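Local coordinates for aldehyde dehydrogenase family protein (Pseudomonas syringae pv. tomato, PDB 6X9L), which probably oxidises long-chain aliphatic aldehydes such as octanal, using NAD+ as the electron acceptor, at residues S74-H86 against V123-F135. The protein carries 1 engineered substitution. Sequence-based numbering, arbitrary orientation.
Sequences SPEVRAQVIGRIH and VRVARDLLATYRF
Pro75, Ala79, Ile82 and His86 face Val123, Arg127 and Leu130 in the NAD-binding domain of the aldehyde dehydrogenase fold, away from the octanal and NAD sites, where helices 75-86 and 123-129 run nearly antiparallel (159°), a worked example of knobs-into-holes packing in which an arginine shaft is the knob. The shaft of Arg127 lies against Ala79 and Gly83, as a knob among Ala79, Ile82, Gly83 and His86. With CG anti to the backbone N (chi1 171°), the shaft is carried across the partner helix, Arg127 CD lying 3.6 Å from Gly83 CA. The chain then bends at chi3, and NE and NH2 both grip Asp128 OD1, NE at 3.0 Å, with that oxygen in the guanidinium plane. Arg124 adds a weak bond to the other carboxylate oxygen, its stronger partner being Glu121.

At one end Val123 CG1 sits 3.6 Å from His86 CB, while Arg124 CB lies over one face of the imidazole, 4.2 Å from its centroid, a CH-pi contact. In the middle Ile82 presents CG2 to Val123 and CD1 to Leu130 CD1. Leu130 forks at the other end: CD1 rests 3.8 Å from Ala79 CB, and CD2 reaches Pro75 CB. Past the turn, Phe135 CE2 comes within 3.5 Å of Pro75 CG. Helix 161-174 backs Ile82, Val123 and Leu130. Cohesion between the two segments is therefore essentially apolar: Arg124 and Arg127 contribute methylenes and bind acids of their own helix, whereas Arg78 brings its guanidinium against Phe135 and Leu130 while its NH2 bonds Ala174 O.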
loop_
_atom_site.group_PDB
_atom_site.type_symbol
_atom_site.label_atom_id
_atom_site.label_comp_id
_atom_site.label_asym_id
_atom_site.label_seq_id
_atom_site.Cartn_x
_atom_site.Cartn_y
_atom_site.Cartn_z
ATOM N N SER A 74 -17.734 -15.270 14.012
ATOM C CA SER A 74 -18.663 -14.411 13.299
ATOM C C SER A 74 -18.408 -12.941 13.626
ATOM O O SER A 74 -18.070 -12.593 14.762
ATOM C CB SER A 74 -20.087 -14.763 13.680
ATOM O OG SER A 74 -20.276 -14.387 15.030
ATOM N N PRO A 75 -18.591 -12.051 12.652
ATOM C CA PRO A 75 -18.486 -10.617 12.955
ATOM C C PRO A 75 -19.262 -10.206 14.193
ATOM O O PRO A 75 -18.727 -9.473 15.032
ATOM C CB PRO A 75 -19.025 -9.964 11.677
ATOM C CG PRO A 75 -18.660 -10.918 10.608
ATOM C CD PRO A 75 -18.751 -12.300 11.210
ATOM N N GLU A 76 -20.510 -10.660 14.340
ATOM C CA GLU A 76 -21.282 -10.295 15.525
ATOM C C GLU A 76 -20.534 -10.667 16.796
ATOM O O GLU A 76 -20.468 -9.875 17.741
ATOM C CB GLU A 76 -22.666 -10.962 15.502
ATOM C CG GLU A 76 -23.194 -11.301 14.112
ATOM C CD GLU A 76 -23.227 -10.106 13.155
ATOM O OE1 GLU A 76 -22.761 -9.006 13.529
ATOM O OE2 GLU A 76 -23.717 -10.263 12.015
ATOM N N VAL A 77 -19.936 -11.860 16.825
ATOM C CA VAL A 77 -19.295 -12.323 18.049
ATOM C C VAL A 77 -17.972 -11.595 18.276
ATOM O O VAL A 77 -17.657 -11.191 19.403
ATOM C CB VAL A 77 -19.122 -13.851 18.011
ATOM C CG1 VAL A 77 -18.123 -14.272 19.046
ATOM C CG2 VAL A 77 -20.467 -14.537 18.261
ATOM N N ARG A 78 -17.178 -11.402 17.222
ATOM C CA ARG A 78 -15.998 -10.551 17.372
ATOM C C ARG A 78 -16.383 -9.182 17.928
ATOM O O ARG A 78 -15.747 -8.686 18.863
ATOM C CB ARG A 78 -15.264 -10.407 16.036
ATOM C CG ARG A 78 -14.904 -11.736 15.385
ATOM C CD ARG A 78 -13.660 -11.612 14.492
ATOM N NE ARG A 78 -13.848 -10.683 13.382
ATOM C CZ ARG A 78 -14.214 -11.046 12.152
ATOM N NH1 ARG A 78 -14.421 -12.330 11.878
ATOM N NH2 ARG A 78 -14.364 -10.130 11.195
ATOM N N ALA A 79 -17.452 -8.581 17.394
ATOM C CA ALA A 79 -17.903 -7.277 17.884
ATOM C C ALA A 79 -18.229 -7.308 19.373
ATOM O O ALA A 79 -18.092 -6.286 20.059
ATOM C CB ALA A 79 -19.120 -6.793 17.099
ATOM N N GLN A 80 -18.665 -8.457 19.892
ATOM C CA GLN A 80 -18.962 -8.543 21.321
ATOM C C GLN A 80 -17.692 -8.451 22.167
ATOM O O GLN A 80 -17.668 -7.771 23.204
ATOM C CB GLN A 80 -19.744 -9.828 21.609
ATOM C CG GLN A 80 -21.192 -9.729 21.152
ATOM C CD GLN A 80 -21.965 -11.040 21.213
ATOM O OE1 GLN A 80 -21.390 -12.119 21.374
ATOM N NE2 GLN A 80 -23.292 -10.948 21.076
ATOM N N VAL A 81 -16.622 -9.118 21.733
ATOM C CA VAL A 81 -15.367 -9.069 22.478
ATOM C C VAL A 81 -14.814 -7.648 22.466
ATOM O O VAL A 81 -14.366 -7.109 23.490
ATOM C CB VAL A 81 -14.359 -10.075 21.886
ATOM C CG1 VAL A 81 -13.080 -10.063 22.680
ATOM C CG2 VAL A 81 -14.970 -11.471 21.855
ATOM N N ILE A 82 -14.843 -7.026 21.291
ATOM C CA ILE A 82 -14.359 -5.665 21.146
ATOM C C ILE A 82 -15.179 -4.732 22.009
ATOM O O ILE A 82 -14.631 -3.864 22.702
ATOM C CB ILE A 82 -14.400 -5.264 19.663
ATOM C CG1 ILE A 82 -13.450 -6.163 18.871
ATOM C CG2 ILE A 82 -14.108 -3.778 19.484
ATOM C CD1 ILE A 82 -13.605 -6.055 17.398
ATOM N N GLY A 83 -16.506 -4.900 21.992
ATOM C CA GLY A 83 -17.344 -4.099 22.861
ATOM C C GLY A 83 -16.903 -4.187 24.306
ATOM O O GLY A 83 -16.819 -3.172 25.005
ATOM N N ARG A 84 -16.585 -5.403 24.767
ATOM C CA ARG A 84 -16.189 -5.615 26.157
ATOM C C ARG A 84 -14.834 -4.980 26.451
ATOM O O ARG A 84 -14.650 -4.341 27.494
ATOM C CB ARG A 84 -16.166 -7.112 26.457
ATOM C CG ARG A 84 -15.639 -7.470 27.805
ATOM C CD ARG A 84 -16.459 -6.834 28.903
ATOM N NE ARG A 84 -16.070 -7.358 30.210
ATOM C CZ ARG A 84 -16.361 -6.786 31.377
ATOM N NH1 ARG A 84 -17.047 -5.648 31.429
ATOM N NH2 ARG A 84 -15.951 -7.357 32.498
ATOM N N ILE A 85 -13.868 -5.155 25.553
ATOM C CA ILE A 85 -12.630 -4.391 25.645
ATOM C C ILE A 85 -12.914 -2.906 25.884
ATOM O O ILE A 85 -12.293 -2.270 26.743
ATOM C CB ILE A 85 -11.785 -4.607 24.376
ATOM C CG1 ILE A 85 -11.260 -6.044 24.351
ATOM C CG2 ILE A 85 -10.645 -3.604 24.307
ATOM C CD1 ILE A 85 -10.576 -6.381 23.078
ATOM N N HIS A 86 -13.844 -2.323 25.119
ATOM C CA HIS A 86 -14.146 -0.899 25.276
ATOM C C HIS A 86 -14.706 -0.587 26.663
ATOM O O HIS A 86 -14.361 0.442 27.263
ATOM C CB HIS A 86 -15.126 -0.431 24.199
ATOM C CG HIS A 86 -15.571 0.994 24.358
ATOM N ND1 HIS A 86 -16.757 1.342 24.969
ATOM C CD2 HIS A 86 -14.992 2.158 23.975
ATOM C CE1 HIS A 86 -16.883 2.659 24.964
ATOM N NE2 HIS A 86 -15.823 3.178 24.370
ATOM N N VAL A 123 -11.824 2.022 19.602
ATOM C CA VAL A 123 -12.389 0.715 19.911
ATOM C C VAL A 123 -13.901 0.723 19.704
ATOM O O VAL A 123 -14.475 -0.234 19.169
ATOM C CB VAL A 123 -11.979 0.315 21.339
ATOM C CG1 VAL A 123 -12.570 -1.019 21.751
ATOM C CG2 VAL A 123 -10.449 0.292 21.426
ATOM N N ARG A 124 -14.562 1.812 20.092
ATOM C CA ARG A 124 -16.003 1.912 19.902
ATOM C C ARG A 124 -16.354 1.863 18.417
ATOM O O ARG A 124 -17.262 1.124 18.001
ATOM C CB ARG A 124 -16.514 3.193 20.550
ATOM C CG ARG A 124 -17.981 3.173 20.919
ATOM C CD ARG A 124 -18.765 4.159 20.086
ATOM N NE ARG A 124 -18.083 5.446 19.968
ATOM C CZ ARG A 124 -18.192 6.242 18.907
ATOM N NH1 ARG A 124 -18.946 5.886 17.874
ATOM N NH2 ARG A 124 -17.538 7.392 18.875
ATOM N N VAL A 125 -15.605 2.618 17.602
ATOM C CA VAL A 125 -15.868 2.735 16.168
ATOM C C VAL A 125 -15.728 1.384 15.472
ATOM O O VAL A 125 -16.513 1.047 14.570
ATOM C CB VAL A 125 -14.928 3.788 15.550
ATOM C CG1 VAL A 125 -14.956 3.724 14.032
ATOM C CG2 VAL A 125 -15.295 5.184 16.040
ATOM N N ALA A 126 -14.717 0.599 15.856
ATOM C CA ALA A 126 -14.550 -0.723 15.259
ATOM C C ALA A 126 -15.649 -1.679 15.701
ATOM O O ALA A 126 -16.050 -2.557 14.928
ATOM C CB ALA A 126 -13.167 -1.296 15.598
ATOM N N ARG A 127 -16.173 -1.509 16.916
ATOM C CA ARG A 127 -17.293 -2.332 17.335
ATOM C C ARG A 127 -18.527 -2.038 16.488
ATOM O O ARG A 127 -19.076 -2.934 15.836
ATOM C CB ARG A 127 -17.590 -2.106 18.815
ATOM C CG ARG A 127 -18.891 -2.780 19.243
ATOM C CD ARG A 127 -19.371 -2.276 20.585
ATOM N NE ARG A 127 -19.965 -0.949 20.494
ATOM C CZ ARG A 127 -20.144 -0.157 21.544
ATOM N NH1 ARG A 127 -19.766 -0.570 22.750
ATOM N NH2 ARG A 127 -20.696 1.045 21.397
ATOM N N ASP A 128 -18.990 -0.780 16.509
ATOM C CA ASP A 128 -20.197 -0.406 15.780
ATOM C C ASP A 128 -20.084 -0.771 14.318
ATOM O O ASP A 128 -21.093 -1.033 13.652
ATOM C CB ASP A 128 -20.448 1.099 15.894
ATOM C CG ASP A 128 -20.600 1.568 17.322
ATOM O OD1 ASP A 128 -20.947 0.750 18.201
ATOM O OD2 ASP A 128 -20.383 2.772 17.559
ATOM N N LEU A 129 -18.860 -0.774 13.806
ATOM C CA LEU A 129 -18.620 -0.912 12.378
ATOM C C LEU A 129 -19.010 -2.301 11.882
ATOM O O LEU A 129 -19.561 -2.453 10.782
ATOM C CB LEU A 129 -17.144 -0.605 12.138
ATOM C CG LEU A 129 -16.500 -0.522 10.779
ATOM C CD1 LEU A 129 -15.368 0.457 10.914
ATOM C CD2 LEU A 129 -15.999 -1.888 10.424
ATOM N N LEU A 130 -18.742 -3.325 12.691
ATOM C CA LEU A 130 -19.057 -4.687 12.292
ATOM C C LEU A 130 -20.555 -4.897 12.099
ATOM O O LEU A 130 -20.948 -5.855 11.428
ATOM C CB LEU A 130 -18.483 -5.666 13.329
ATOM C CG LEU A 130 -16.957 -5.849 13.215
ATOM C CD1 LEU A 130 -16.356 -6.391 14.490
ATOM C CD2 LEU A 130 -16.592 -6.751 12.027
ATOM N N ALA A 131 -21.393 -4.005 12.639
ATOM C CA ALA A 131 -22.841 -4.181 12.568
ATOM C C ALA A 131 -23.374 -4.001 11.156
ATOM O O ALA A 131 -24.426 -4.548 10.815
ATOM C CB ALA A 131 -23.539 -3.184 13.494
ATOM N N THR A 132 -22.674 -3.233 10.331
ATOM C CA THR A 132 -23.148 -2.869 9.013
ATOM C C THR A 132 -22.235 -3.333 7.892
ATOM O O THR A 132 -22.696 -3.429 6.749
ATOM C CB THR A 132 -23.301 -1.343 8.912
ATOM O OG1 THR A 132 -22.057 -0.732 9.273
ATOM C CG2 THR A 132 -24.394 -0.839 9.851
ATOM N N TYR A 133 -20.969 -3.620 8.177
ATOM C CA TYR A 133 -20.006 -3.874 7.121
ATOM C C TYR A 133 -20.386 -5.107 6.308
ATOM O O TYR A 133 -20.663 -6.176 6.862
ATOM C CB TYR A 133 -18.607 -4.044 7.715
ATOM C CG TYR A 133 -17.562 -4.013 6.636
ATOM C CD1 TYR A 133 -17.239 -5.164 5.935
ATOM C CD2 TYR A 133 -16.939 -2.814 6.267
ATOM C CE1 TYR A 133 -16.315 -5.135 4.923
ATOM C CE2 TYR A 133 -16.016 -2.776 5.258
ATOM C CZ TYR A 133 -15.713 -3.943 4.587
ATOM O OH TYR A 133 -14.791 -3.954 3.577
ATOM N N ARG A 134 -20.371 -4.965 4.986
ATOM C CA ARG A 134 -20.704 -6.057 4.079
ATOM C C ARG A 134 -19.402 -6.723 3.649
ATOM O O ARG A 134 -18.638 -6.153 2.862
ATOM C CB ARG A 134 -21.491 -5.549 2.870
ATOM C CG ARG A 134 -22.798 -4.826 3.197
ATOM C CD ARG A 134 -23.992 -5.772 3.272
ATOM N NE ARG A 134 -24.596 -6.033 1.962
ATOM C CZ ARG A 134 -24.583 -7.214 1.347
ATOM N NH1 ARG A 134 -24.003 -8.265 1.920
ATOM N NH2 ARG A 134 -25.160 -7.352 0.158
ATOM N N PHE A 135 -19.146 -7.927 4.160
ATOM C CA PHE A 135 -17.921 -8.616 3.781
ATOM C C PHE A 135 -18.017 -9.240 2.396
ATOM O O PHE A 135 -16.990 -9.403 1.729
ATOM C CB PHE A 135 -17.555 -9.679 4.822
ATOM C CG PHE A 135 -17.130 -9.109 6.151
ATOM C CD1 PHE A 135 -15.822 -8.747 6.373
ATOM C CD2 PHE A 135 -18.041 -8.940 7.183
ATOM C CE1 PHE A 135 -15.420 -8.227 7.603
ATOM C CE2 PHE A 135 -17.642 -8.428 8.405
ATOM C CZ PHE A 135 -16.333 -8.070 8.612
#